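Long-range contacts in acetate CoA-transferase subunit beta (Escherichia coli DH5[alpha], PDB 5DBN), which catalyses the transfer of coenzyme A from acetyl-CoA to acetoacetate and other short-chain carboxylates through a covalent enzyme-CoA intermediate: residues R6-V11 against T29-Y34; A12-D17 against K134-M139; G91-C96 against T130-V135; C96-L101 against L109-V114; K180-E185 against R202-A207. All coordinates share one frame; numbering follows the deposited sequence.

Interaction 1: R6-V11 against T29-Y34; sequences RIARRV and TMVANY
Val11 and Val31 cross at about a right angle, and both methyls of Val31 turn to a single methyl of Val11: CG2 of Val31 is 3.8 Å from Val11 CG1, and CG1 of Val31 is 4.0 Å from the same atom. CG1 of Val11 is anti to its backbone N (chi1 172°), which brings it to Val31. One turn back along helix 3-12, Ala8 points its CB at the other segment and meets three residues of it. Its CB is 3.8 Å from Met30 CB, approaches the Val31 backbone N, and lies 4.0 Å from Tyr34 CD2. The CD2 side of the Tyr34 ring lies against the alanine methyl, while Tyr34 CB rests 3.9 Å from Arg9 CA. The long side chain of Arg9 is extended and runs away from the contact, leaving mainly its backbone and CB to touch the tyrosine. Val31 also reaches past this pair to Ala12 and Leu15, while Val11 also packs on Ile136 and Val168 in the central sheet. An alanine in place of Val31 would probably leave Val11 CG1 without its two partners in the turn and open a gap between helix and turn. The contact thus packs the short 3-10 turn of residues 32-33, and the helical residues before it, against helix 3-12, which itself packs on the sheet. With no hydrogen bond or salt bridge across it, this junction depends on the close fit of small apolar groups, and the short side chain of Ala8 lets the two backbones approach closely.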
# COMPACT_ATOMS: atom_id res chain seq x y z
N ARG B 6 5.83 6.14 38.86
CA ARG B 6 7.24 6.48 38.78
C ARG B 6 7.83 5.96 37.46
O ARG B 6 8.60 6.66 36.81
CB ARG B 6 8.04 5.93 39.97
CG ARG B 6 7.67 6.55 41.32
CD ARG B 6 8.42 5.90 42.49
NE ARG B 6 8.11 4.49 42.72
CZ ARG B 6 7.17 4.04 43.54
NH1 ARG B 6 6.43 4.88 44.25
NH2 ARG B 6 6.99 2.73 43.68
N ILE B 7 7.46 4.74 37.08
CA ILE B 7 7.88 4.18 35.80
C ILE B 7 7.43 5.09 34.65
O ILE B 7 8.24 5.49 33.82
CB ILE B 7 7.32 2.76 35.60
CG1 ILE B 7 7.90 1.81 36.65
CG2 ILE B 7 7.64 2.24 34.20
CD1 ILE B 7 7.19 0.48 36.74
N ALA B 8 6.13 5.38 34.61
CA ALA B 8 5.57 6.24 33.58
C ALA B 8 6.25 7.59 33.55
O ALA B 8 6.55 8.14 32.49
CB ALA B 8 4.07 6.41 33.79
N ARG B 9 6.50 8.14 34.74
CA ARG B 9 7.17 9.42 34.88
C ARG B 9 8.57 9.38 34.27
O ARG B 9 8.96 10.28 33.54
CB ARG B 9 7.23 9.82 36.35
CG ARG B 9 7.90 11.16 36.64
CD ARG B 9 7.78 11.50 38.11
NE ARG B 9 8.42 12.77 38.45
CZ ARG B 9 8.38 13.33 39.66
NH1 ARG B 9 7.73 12.74 40.65
NH2 ARG B 9 8.99 14.49 39.88
N ARG B 10 9.32 8.33 34.58
CA ARG B 10 10.67 8.18 34.05
C ARG B 10 10.68 8.02 32.53
O ARG B 10 11.49 8.63 31.84
CB ARG B 10 11.39 7.00 34.71
CG ARG B 10 12.79 6.73 34.15
CD ARG B 10 13.70 7.96 34.25
NE ARG B 10 14.95 7.78 33.51
CZ ARG B 10 15.11 8.07 32.22
NH1 ARG B 10 14.09 8.53 31.50
NH2 ARG B 10 16.28 7.88 31.65
N VAL B 11 9.77 7.19 32.01
CA VAL B 11 9.67 6.99 30.57
C VAL B 11 9.32 8.30 29.86
O VAL B 11 9.84 8.60 28.78
CB VAL B 11 8.61 5.92 30.22
CG1 VAL B 11 8.37 5.86 28.71
CG2 VAL B 11 9.05 4.55 30.73
N THR B 29 0.08 3.96 28.69
CA THR B 29 -0.84 5.07 28.44
C THR B 29 -0.66 6.17 29.48
O THR B 29 -0.95 7.34 29.21
CB THR B 29 -2.31 4.60 28.45
OG1 THR B 29 -2.64 4.07 29.74
CG2 THR B 29 -2.55 3.55 27.38
N MET B 30 -0.20 5.80 30.67
CA MET B 30 0.03 6.75 31.75
C MET B 30 1.16 7.72 31.43
O MET B 30 1.24 8.80 32.01
CB MET B 30 0.34 6.02 33.05
CG MET B 30 -0.84 5.29 33.66
SD MET B 30 -0.38 4.17 35.00
CE MET B 30 0.23 5.32 36.22
N VAL B 31 2.04 7.33 30.51
CA VAL B 31 3.19 8.15 30.15
C VAL B 31 2.74 9.51 29.62
O VAL B 31 3.43 10.51 29.79
CB VAL B 31 4.07 7.45 29.09
CG1 VAL B 31 5.21 8.36 28.62
CG2 VAL B 31 4.65 6.15 29.65
N ALA B 32 1.57 9.54 29.00
CA ALA B 32 1.04 10.77 28.42
C ALA B 32 0.70 11.78 29.51
O ALA B 32 0.54 12.97 29.23
CB ALA B 32 -0.19 10.46 27.58
N ASN B 33 0.60 11.31 30.75
CA ASN B 33 0.18 12.16 31.87
C ASN B 33 1.36 12.74 32.65
O ASN B 33 1.17 13.35 33.70
CB ASN B 33 -0.70 11.36 32.83
CG ASN B 33 -1.91 10.75 32.14
OD1 ASN B 33 -2.37 11.24 31.11
ND2 ASN B 33 -2.44 9.68 32.72
N TYR B 34 2.57 12.55 32.13
CA TYR B 34 3.78 12.99 32.83
C TYR B 34 4.80 13.63 31.89
O TYR B 34 5.99 13.67 32.19
CB TYR B 34 4.42 11.82 33.57
CG TYR B 34 3.56 11.26 34.68
CD1 TYR B 34 3.52 11.87 35.93
CD2 TYR B 34 2.79 10.12 34.48
CE1 TYR B 34 2.73 11.37 36.94
CE2 TYR B 34 2.00 9.61 35.49
CZ TYR B 34 1.97 10.24 36.72
OH TYR B 34 1.19 9.73 37.73

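Interaction 2: A12-D17 against K134-M139; sequences AQELRD and KVIIAM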
# COMPACT_ATOMS: atom_id res chain seq x y z
N ALA B 12 8.43 9.08 30.47
CA ALA B 12 8.03 10.37 29.91
C ALA B 12 9.22 11.30 29.72
O ALA B 12 9.28 12.06 28.76
CB ALA B 12 6.98 11.02 30.80
N GLN B 13 10.17 11.23 30.65
CA GLN B 13 11.38 12.05 30.59
C GLN B 13 12.33 11.59 29.48
O GLN B 13 13.25 12.32 29.10
CB GLN B 13 12.10 12.04 31.94
CG GLN B 13 11.36 12.80 33.03
CD GLN B 13 12.01 12.67 34.39
OE1 GLN B 13 12.91 11.86 34.59
NE2 GLN B 13 11.56 13.48 35.34
N GLU B 14 12.09 10.40 28.94
CA GLU B 14 12.95 9.85 27.89
C GLU B 14 12.58 10.41 26.52
O GLU B 14 13.42 10.53 25.64
CB GLU B 14 12.85 8.32 27.85
CG GLU B 14 13.85 7.65 26.92
CD GLU B 14 15.29 7.79 27.40
OE1 GLU B 14 15.50 8.14 28.58
OE2 GLU B 14 16.20 7.55 26.58
N LEU B 15 11.30 10.75 26.36
CA LEU B 15 10.80 11.22 25.08
C LEU B 15 11.33 12.61 24.75
O LEU B 15 11.48 13.46 25.63
CB LEU B 15 9.27 11.24 25.09
CG LEU B 15 8.59 9.93 25.49
CD1 LEU B 15 7.08 10.10 25.51
CD2 LEU B 15 8.99 8.80 24.56
N ARG B 16 11.61 12.84 23.47
CA ARG B 16 12.08 14.14 22.99
C ARG B 16 10.97 14.93 22.30
O ARG B 16 10.02 14.36 21.77
CB ARG B 16 13.28 13.98 22.04
CG ARG B 16 14.58 13.57 22.72
CD ARG B 16 15.72 13.48 21.72
NE ARG B 16 17.01 13.17 22.35
CZ ARG B 16 17.43 11.96 22.70
NH1 ARG B 16 16.67 10.89 22.48
NH2 ARG B 16 18.62 11.82 23.27
N ASP B 17 11.11 16.25 22.34
CA ASP B 17 10.15 17.16 21.75
C ASP B 17 9.98 16.90 20.26
O ASP B 17 10.96 16.92 19.51
CB ASP B 17 10.59 18.61 22.00
CG ASP B 17 9.57 19.63 21.52
OD1 ASP B 17 8.36 19.41 21.71
OD2 ASP B 17 9.99 20.66 20.95
N LYS B 134 12.87 3.39 18.73
CA LYS B 134 13.22 3.10 20.12
C LYS B 134 12.12 2.30 20.79
O LYS B 134 10.97 2.73 20.86
CB LYS B 134 13.48 4.39 20.90
CG LYS B 134 13.91 4.14 22.33
CD LYS B 134 14.17 5.42 23.09
CE LYS B 134 15.62 5.85 22.98
NZ LYS B 134 15.92 7.03 23.82
N VAL B 135 12.49 1.13 21.31
CA VAL B 135 11.56 0.24 21.98
C VAL B 135 11.76 0.37 23.49
O VAL B 135 12.76 -0.09 24.03
CB VAL B 135 11.76 -1.22 21.55
CG1 VAL B 135 10.78 -2.15 22.27
CG2 VAL B 135 11.62 -1.35 20.04
N ILE B 136 10.81 1.02 24.14
CA ILE B 136 10.85 1.21 25.58
C ILE B 136 9.87 0.26 26.24
O ILE B 136 8.69 0.24 25.90
CB ILE B 136 10.53 2.66 25.99
CG1 ILE B 136 11.48 3.62 25.28
CG2 ILE B 136 10.62 2.81 27.51
CD1 ILE B 136 11.17 5.08 25.51
N ILE B 137 10.37 -0.54 27.18
CA ILE B 137 9.52 -1.45 27.94
C ILE B 137 9.30 -0.88 29.34
O ILE B 137 10.24 -0.65 30.09
CB ILE B 137 10.14 -2.85 28.03
CG1 ILE B 137 10.41 -3.41 26.63
CG2 ILE B 137 9.23 -3.80 28.82
CD1 ILE B 137 9.17 -3.51 25.75
N ALA B 138 8.03 -0.68 29.67
CA ALA B 138 7.62 -0.16 30.97
C ALA B 138 6.99 -1.31 31.74
O ALA B 138 5.93 -1.81 31.37
CB ALA B 138 6.64 0.99 30.82
N MET B 139 7.65 -1.73 32.81
CA MET B 139 7.28 -2.95 33.49
C MET B 139 7.64 -2.95 34.98
O MET B 139 8.62 -2.34 35.37
CB MET B 139 8.01 -4.10 32.79
CG MET B 139 7.49 -5.48 33.02
SD MET B 139 8.52 -6.67 32.13
CE MET B 139 10.04 -6.61 33.07
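Glu14 and Lys134 meet at about a right angle, and their salt bridge is the tight part of the contact: Lys134 NZ donates to Glu14 OE2 over 2.8 Å, using the lone pair of OE2 that faces away from the other carboxylate oxygen. The lysine gets there by a fully extended start, with CG anti to the backbone N, followed by a bend that turns CE at chi3 (-91°). Glu14 in turn bends at chi2, which swings its carboxylate round to the amine. The second oxygen is occupied as well, since OE1 pairs with Arg10 and Arg175. Three basic groups round one carboxylate would probably keep Glu14 ionised. Next to the charged pair the contact turns apolar, with Glu14 CG 4.0 Å from Ile136 CD1. Strand 135-138 is one of the parallel strands in the middle of the mixed sheet, between strands 95-98 and 166-168. Helix 3-12 covers one face of this open alpha/beta fold of the coenzyme A transferases, and the turn that follows the helix carries Glu14 past Lys134. Leu15 is buried, but its touch across the contact is loose, CD2 lying 4.4 Å from Ile136 CD1; it also packs on Ala95 of the neighbouring strand. On the solvent side there is proximity without a bond: the exposed Arg16 crosses Lys134 at about a right angle, and Lys134 NZ lies near the edge of its guanidinium, 4.2 Å from NH1. Two like charges so close would repel each other, and the carboxylate of Glu14 probably offsets part of that cost.

Interaction 3: G91-C96 against T130-V135; sequences GHIDAC and TGSRKV. With PO4 (phosphate ion), chain L.
Gly131 and Gly91 touch where two helix ends run into neighbouring parallel strands, 95-98 and 135-138, joined by a long crossover that passes through a small sheet and ends in helix 125-131. Gly91, with positive phi, closes the preceding helix in a Schellman motif, and its CA makes a CH...O contact of 3.5 Å with Gly131 O. Next, Ser132 sets its OG against CB of Cys96 and CG2 of Ile93, while the hydroxyl itself bonds back to Leu128 O. Arg133 follows: its backbone N donates almost straight to Ile93 O (3.0 Å, 177° at the hydrogen), and its extended side chain lies back along the loop, where NE makes a weak bond to Gly91 O. The guanidinium runs beside Asp94 with the two planes nearly perpendicular; OD1 and NH1 attract only as charges at 4.1 Å, and Asp94 OD2 is bonded to Ile20 N. Arg133 NH2, 3.9 Å from O4 of a phosphate ion probably from the crystallisation liquor, is too far to bond it, whereas His92 ND1 donates to O3 in the ring plane over 3.1 Å. A phenylalanine at His92 would probably leave that phosphate oxygen without its donor and lose the bond from NE2 to the backbone of a neighbouring subunit. Lys134 N then bonds weakly to Asp94 O, and Lys134 O takes the regular sheet bond from Cys96 N at 2.9 Å. At Val135 the parallel bridge to Cys96 begins: both side chains point to the same face of the sheet, and CG2 of Val135 lies 4.1 Å from Cys96 SG.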
# COMPACT_ATOMS: atom_id res chain seq x y z
N GLY B 91 9.53 2.63 10.36
CA GLY B 91 10.46 3.39 11.18
C GLY B 91 10.07 4.85 11.33
O GLY B 91 10.92 5.70 11.57
N HIS B 92 8.78 5.13 11.18
CA HIS B 92 8.27 6.49 11.31
C HIS B 92 7.77 6.75 12.73
O HIS B 92 7.38 7.87 13.06
CB HIS B 92 7.15 6.72 10.30
CG HIS B 92 7.58 6.53 8.88
ND1 HIS B 92 8.28 7.49 8.18
CD2 HIS B 92 7.41 5.49 8.03
CE1 HIS B 92 8.53 7.04 6.96
NE2 HIS B 92 8.01 5.83 6.84
N ILE B 93 7.79 5.71 13.56
CA ILE B 93 7.54 5.86 14.99
C ILE B 93 8.88 6.02 15.69
O ILE B 93 9.69 5.09 15.72
CB ILE B 93 6.79 4.65 15.57
CG1 ILE B 93 5.48 4.40 14.81
CG2 ILE B 93 6.51 4.85 17.06
CD1 ILE B 93 4.48 5.54 14.89
N ASP B 94 9.11 7.20 16.26
CA ASP B 94 10.36 7.49 16.93
C ASP B 94 10.52 6.63 18.18
O ASP B 94 11.62 6.20 18.52
CB ASP B 94 10.45 8.97 17.29
CG ASP B 94 10.48 9.87 16.06
OD1 ASP B 94 11.51 9.88 15.35
OD2 ASP B 94 9.47 10.57 15.81
N ALA B 95 9.41 6.36 18.86
CA ALA B 95 9.44 5.58 20.09
C ALA B 95 8.12 4.88 20.36
O ALA B 95 7.06 5.47 20.18
CB ALA B 95 9.80 6.48 21.26
N CYS B 96 8.20 3.62 20.78
CA CYS B 96 7.03 2.92 21.29
C CYS B 96 7.29 2.52 22.73
O CYS B 96 8.38 2.08 23.08
CB CYS B 96 6.69 1.69 20.44
SG CYS B 96 7.89 0.35 20.53
N THR B 130 9.53 -4.42 16.30
CA THR B 130 10.54 -4.53 15.23
C THR B 130 10.70 -3.22 14.48
O THR B 130 11.77 -2.93 13.95
CB THR B 130 10.26 -5.64 14.16
OG1 THR B 130 10.15 -5.04 12.87
CG2 THR B 130 9.01 -6.41 14.42
N GLY B 131 9.64 -2.43 14.41
CA GLY B 131 9.62 -1.24 13.57
C GLY B 131 10.02 0.06 14.25
O GLY B 131 10.64 0.92 13.62
N SER B 132 9.66 0.22 15.52
CA SER B 132 9.91 1.47 16.22
C SER B 132 11.41 1.75 16.35
O SER B 132 12.20 0.83 16.58
CB SER B 132 9.27 1.45 17.61
OG SER B 132 7.86 1.39 17.52
N ARG B 133 11.80 3.01 16.21
CA ARG B 133 13.20 3.38 16.33
C ARG B 133 13.72 3.14 17.74
O ARG B 133 14.87 2.75 17.93
CB ARG B 133 13.43 4.84 15.94
CG ARG B 133 13.34 5.13 14.46
CD ARG B 133 13.85 6.53 14.18
NE ARG B 133 13.76 6.89 12.77
CZ ARG B 133 14.20 8.03 12.26
NH1 ARG B 133 14.77 8.94 13.05
NH2 ARG B 133 14.08 8.28 10.96
N LYS B 134 12.87 3.39 18.73
CA LYS B 134 13.22 3.10 20.12
C LYS B 134 12.12 2.30 20.79
O LYS B 134 10.97 2.73 20.86
CB LYS B 134 13.48 4.39 20.90
CG LYS B 134 13.91 4.14 22.33
CD LYS B 134 14.17 5.42 23.09
CE LYS B 134 15.62 5.85 22.98
NZ LYS B 134 15.92 7.03 23.82
N VAL B 135 12.49 1.13 21.31
CA VAL B 135 11.56 0.24 21.98
C VAL B 135 11.76 0.37 23.49
O VAL B 135 12.76 -0.09 24.03
CB VAL B 135 11.76 -1.22 21.55
CG1 VAL B 135 10.78 -2.15 22.27
CG2 VAL B 135 11.62 -1.35 20.04
P PO4 L . 10.64 10.63 8.68
O1 PO4 L . 11.40 11.46 9.68
O2 PO4 L . 10.39 11.44 7.43
O3 PO4 L . 9.33 10.20 9.28
O4 PO4 L . 11.46 9.41 8.33

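Interaction 4: C96-L101 against L109-V114; sequences CVLGGL and LANWVV
Asn111 ND2 donates to Gly99 O over 3.0 Å, approaching from above the carbonyl plane with an angle of 146° at the hydrogen, so the bond is bent. The other end of the amide is held too, because OD1 bonds to the hydroxyl of Thr159, and the two bonds probably fix the rotation of the amide. Its CG sits between the backbone N and the carbonyl carbon (chi1 78°), and CB packs 3.7 Å from Gly100 CA. A backbone bond follows, Leu101 N to Ala110 O at 3.0 Å. Beyond it, Leu101 reaches across the turn: CD1 lies 3.5 Å from Val114 CG2 and also close to Val113 O, while CG rests over Asn111 CA. Here the chain leaves strand 95-98 of the central sheet and enters the small sheet in which strand 102-104 pairs antiparallel with 109-110. Leu98, whose CB lies 4.0 Å from Asn111 ND2, has its side chain about 6 Å from that of Glu46, the predicted active-site residue. The chemistry changes along the contact, from a polar hold on the glycine backbone to apolar packing of Leu101 on Val114, implying that the Asn111 amide ties the exit of the sheet strand to the returning hairpin.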
# COMPACT_ATOMS: atom_id res chain seq x y z
N CYS B 96 8.20 3.62 20.78
CA CYS B 96 7.03 2.92 21.29
C CYS B 96 7.29 2.52 22.73
O CYS B 96 8.38 2.08 23.08
CB CYS B 96 6.69 1.69 20.44
SG CYS B 96 7.89 0.35 20.53
N VAL B 97 6.27 2.70 23.56
CA VAL B 97 6.33 2.29 24.96
C VAL B 97 5.32 1.17 25.16
O VAL B 97 4.11 1.38 25.01
CB VAL B 97 6.03 3.46 25.92
CG1 VAL B 97 6.25 3.03 27.36
CG2 VAL B 97 6.89 4.67 25.58
N LEU B 98 5.81 -0.02 25.49
CA LEU B 98 4.96 -1.19 25.68
C LEU B 98 5.17 -1.83 27.04
O LEU B 98 6.23 -1.68 27.64
CB LEU B 98 5.21 -2.22 24.58
CG LEU B 98 4.97 -1.78 23.14
CD1 LEU B 98 5.28 -2.93 22.20
CD2 LEU B 98 3.54 -1.29 22.94
N GLY B 99 4.16 -2.56 27.50
CA GLY B 99 4.28 -3.33 28.72
C GLY B 99 5.10 -4.57 28.45
O GLY B 99 5.54 -4.81 27.32
N GLY B 100 5.32 -5.37 29.48
CA GLY B 100 6.11 -6.58 29.33
C GLY B 100 5.80 -7.64 30.36
O GLY B 100 5.46 -7.34 31.51
N LEU B 101 5.89 -8.90 29.93
CA LEU B 101 5.80 -10.03 30.84
C LEU B 101 7.21 -10.47 31.18
O LEU B 101 7.51 -10.80 32.33
CB LEU B 101 5.03 -11.19 30.20
CG LEU B 101 3.58 -10.90 29.80
CD1 LEU B 101 3.09 -11.95 28.81
CD2 LEU B 101 2.69 -10.87 31.03
N LEU B 109 11.86 -10.06 23.89
CA LEU B 109 10.66 -9.59 24.56
C LEU B 109 9.53 -10.61 24.46
O LEU B 109 9.34 -11.24 23.43
CB LEU B 109 10.20 -8.26 23.98
CG LEU B 109 8.90 -7.67 24.55
CD1 LEU B 109 9.08 -7.28 26.01
CD2 LEU B 109 8.43 -6.50 23.73
N ALA B 110 8.79 -10.75 25.56
CA ALA B 110 7.56 -11.52 25.58
C ALA B 110 6.49 -10.70 26.31
O ALA B 110 6.68 -10.34 27.47
CB ALA B 110 7.77 -12.86 26.27
N ASN B 111 5.40 -10.38 25.62
CA ASN B 111 4.36 -9.54 26.22
C ASN B 111 3.00 -9.68 25.55
O ASN B 111 2.20 -8.74 25.58
CB ASN B 111 4.80 -8.07 26.20
CG ASN B 111 4.63 -7.42 24.83
OD1 ASN B 111 4.68 -8.08 23.80
ND2 ASN B 111 4.44 -6.10 24.83
N TRP B 112 2.73 -10.84 24.96
CA TRP B 112 1.45 -11.07 24.30
C TRP B 112 0.78 -12.38 24.71
O TRP B 112 -0.38 -12.61 24.36
CB TRP B 112 1.63 -11.05 22.78
CG TRP B 112 2.33 -12.24 22.19
CD1 TRP B 112 3.68 -12.45 22.14
CD2 TRP B 112 1.73 -13.37 21.56
NE1 TRP B 112 3.95 -13.65 21.52
CE2 TRP B 112 2.76 -14.23 21.16
CE3 TRP B 112 0.40 -13.74 21.30
CZ2 TRP B 112 2.52 -15.44 20.51
CZ3 TRP B 112 0.17 -14.94 20.66
CH2 TRP B 112 1.22 -15.78 20.27
N VAL B 113 1.48 -13.23 25.45
CA VAL B 113 0.88 -14.48 25.90
C VAL B 113 1.61 -15.09 27.09
O VAL B 113 2.84 -15.09 27.16
CB VAL B 113 0.83 -15.51 24.74
CG1 VAL B 113 2.22 -15.79 24.20
CG2 VAL B 113 0.15 -16.80 25.19
N VAL B 114 0.81 -15.59 28.03
CA VAL B 114 1.31 -16.33 29.19
C VAL B 114 0.85 -17.78 29.06
O VAL B 114 -0.34 -18.04 28.92
CB VAL B 114 0.80 -15.74 30.52
CG1 VAL B 114 1.34 -16.52 31.70
CG2 VAL B 114 1.18 -14.27 30.63

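Interaction 5: K180-E185 against R202-A207; sequences KMWLTE and RFEVAA
Trp182 and Glu204 have the same first torsion, CG anti to the carbonyl carbon and beside the backbone N (chi1 -74° and -65°), and their side chains leave the same face of the sheet. The glutamate CB lies over one face of the indole, offset toward its rim and 3.9 Å from the centre of the six-membered ring, a CH-pi contact. The extended glutamate chain then carries its carboxylate past CH2 and CZ2, the carboxylate and ring planes only 27° apart. Lys180 brings CD to within 3.8 Å of Glu204 OE2, although its amine stays too far off for a salt bridge. The other face of the sheet is apolar. With CG between the backbone N and the carbonyl carbon, the Phe203 ring is set beside Leu183, CD1 being 3.5 Å from Leu183 CB. Leu183 CD2 also meets Val205 CG2 at 4.1 Å, while Met181 CG touches Phe203 CB. Outside the pair, Phe203 makes an edge-to-face stack with Phe174, and helix 192-197 covers this face through Leu192 and Arg196. The backbones are joined by three bonds: Glu204 N to Met181 O (3.2 Å), Leu183 N to Glu204 O (2.9 Å) and Ala206 N to Leu183 O (3.2 Å). Past them, Thr184 and Glu185 of strand 180-186 both lie opposite Val173, a classic beta bulge toward strand 172-177. Two bridged parallel strands, 180-186 and 204-205, with helix 192-197 between them in sequence, form a beta-alpha-beta unit, and the second of them is the outermost strand of the sheet in this chain.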
# COMPACT_ATOMS: atom_id res chain seq x y z
N LYS B 180 24.89 -5.91 24.45
CA LYS B 180 25.09 -6.02 25.89
C LYS B 180 24.08 -5.21 26.69
O LYS B 180 23.63 -4.15 26.27
CB LYS B 180 26.51 -5.58 26.23
CG LYS B 180 27.56 -6.54 25.71
CD LYS B 180 28.96 -6.19 26.18
CE LYS B 180 29.42 -4.88 25.55
NZ LYS B 180 29.54 -5.03 24.07
N MET B 181 23.73 -5.75 27.86
CA MET B 181 22.76 -5.14 28.75
C MET B 181 23.46 -4.33 29.83
O MET B 181 24.36 -4.83 30.51
CB MET B 181 21.87 -6.22 29.38
CG MET B 181 20.73 -5.70 30.22
SD MET B 181 19.80 -7.06 30.96
CE MET B 181 18.41 -6.17 31.65
N TRP B 182 23.04 -3.07 29.98
CA TRP B 182 23.66 -2.16 30.93
C TRP B 182 22.67 -1.62 31.95
O TRP B 182 21.60 -1.13 31.58
CB TRP B 182 24.32 -0.99 30.19
CG TRP B 182 25.58 -1.36 29.49
CD1 TRP B 182 25.70 -1.81 28.21
CD2 TRP B 182 26.90 -1.33 30.03
NE1 TRP B 182 27.02 -2.06 27.92
CE2 TRP B 182 27.78 -1.77 29.02
CE3 TRP B 182 27.43 -0.96 31.27
CZ2 TRP B 182 29.15 -1.85 29.21
CZ3 TRP B 182 28.80 -1.05 31.46
CH2 TRP B 182 29.64 -1.49 30.44
N LEU B 183 23.02 -1.72 33.23
CA LEU B 183 22.28 -1.06 34.28
C LEU B 183 22.74 0.39 34.34
O LEU B 183 23.86 0.68 34.77
CB LEU B 183 22.49 -1.75 35.63
CG LEU B 183 21.91 -1.04 36.86
CD1 LEU B 183 20.40 -0.91 36.75
CD2 LEU B 183 22.29 -1.78 38.13
N THR B 184 21.88 1.31 33.89
CA THR B 184 22.27 2.71 33.75
C THR B 184 21.73 3.60 34.87
O THR B 184 22.33 4.63 35.17
CB THR B 184 21.79 3.26 32.39
OG1 THR B 184 20.38 3.03 32.24
CG2 THR B 184 22.53 2.56 31.25
N GLU B 185 20.60 3.23 35.46
CA GLU B 185 20.06 3.96 36.61
C GLU B 185 19.47 3.04 37.67
O GLU B 185 18.95 1.97 37.37
CB GLU B 185 18.99 4.96 36.16
CG GLU B 185 19.40 5.84 35.00
CD GLU B 185 18.27 6.73 34.51
OE1 GLU B 185 17.44 7.14 35.35
OE2 GLU B 185 18.22 7.03 33.30
N ARG B 202 21.98 -11.30 33.28
CA ARG B 202 23.35 -10.84 33.45
C ARG B 202 23.50 -9.45 32.86
O ARG B 202 23.13 -9.21 31.70
CB ARG B 202 24.35 -11.79 32.78
CG ARG B 202 24.23 -13.25 33.18
CD ARG B 202 25.25 -14.08 32.41
NE ARG B 202 25.09 -15.52 32.61
CZ ARG B 202 24.25 -16.29 31.94
NH1 ARG B 202 23.46 -15.77 31.00
NH2 ARG B 202 24.19 -17.59 32.20
N PHE B 203 24.04 -8.51 33.64
CA PHE B 203 24.22 -7.15 33.17
C PHE B 203 25.44 -6.49 33.80
O PHE B 203 25.81 -6.82 34.93
CB PHE B 203 22.97 -6.31 33.46
CG PHE B 203 22.65 -6.17 34.92
CD1 PHE B 203 23.24 -5.18 35.68
CD2 PHE B 203 21.76 -7.04 35.53
CE1 PHE B 203 22.95 -5.05 37.03
CE2 PHE B 203 21.46 -6.92 36.87
CZ PHE B 203 22.05 -5.92 37.62
N GLU B 204 26.05 -5.57 33.07
CA GLU B 204 27.16 -4.79 33.58
C GLU B 204 26.64 -3.45 34.10
O GLU B 204 25.67 -2.91 33.56
CB GLU B 204 28.23 -4.56 32.51
CG GLU B 204 28.91 -5.84 32.04
CD GLU B 204 30.05 -5.59 31.08
OE1 GLU B 204 31.15 -5.19 31.55
OE2 GLU B 204 29.86 -5.77 29.86
N VAL B 205 27.27 -2.95 35.15
CA VAL B 205 26.87 -1.69 35.76
C VAL B 205 27.72 -0.55 35.21
O VAL B 205 28.94 -0.68 35.11
CB VAL B 205 26.99 -1.74 37.30
CG1 VAL B 205 26.48 -0.45 37.92
CG2 VAL B 205 26.24 -2.94 37.86
N ALA B 206 27.08 0.55 34.85
CA ALA B 206 27.78 1.73 34.36
C ALA B 206 28.70 2.28 35.44
O ALA B 206 28.30 2.40 36.60
CB ALA B 206 26.80 2.79 33.90
N ALA B 207 29.93 2.62 35.06
CA ALA B 207 30.91 3.14 36.00
C ALA B 207 30.49 4.50 36.53
O ALA B 207 30.68 4.81 37.71
CB ALA B 207 32.28 3.22 35.34

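How the interactions relate
Interactions 2, 3 and 4 gather on neighbouring strands 95-98 and 135-138 in the middle of the sheet: interactions 2 and 3 share Lys134 and Val135, interactions 3 and 4 share Cys96. Interaction 1 packs a turn against helix 3-12 and touches interaction 2 through Ile7 and Ala138. All five are partly buried; interaction 5, at the sheet edge about 19 Å from the chain centre to its own, has the most exposed residues, yet Arg10 and Glu185 tie it to interaction 1 by a salt bridge. Chemistry follows position: apolar packing alone beside the helix, a salt bridge just after it, mainly backbone bonds in interaction 3, a side-chain amide bond and a backbone bond in interaction 4, strand pairing in interaction 5.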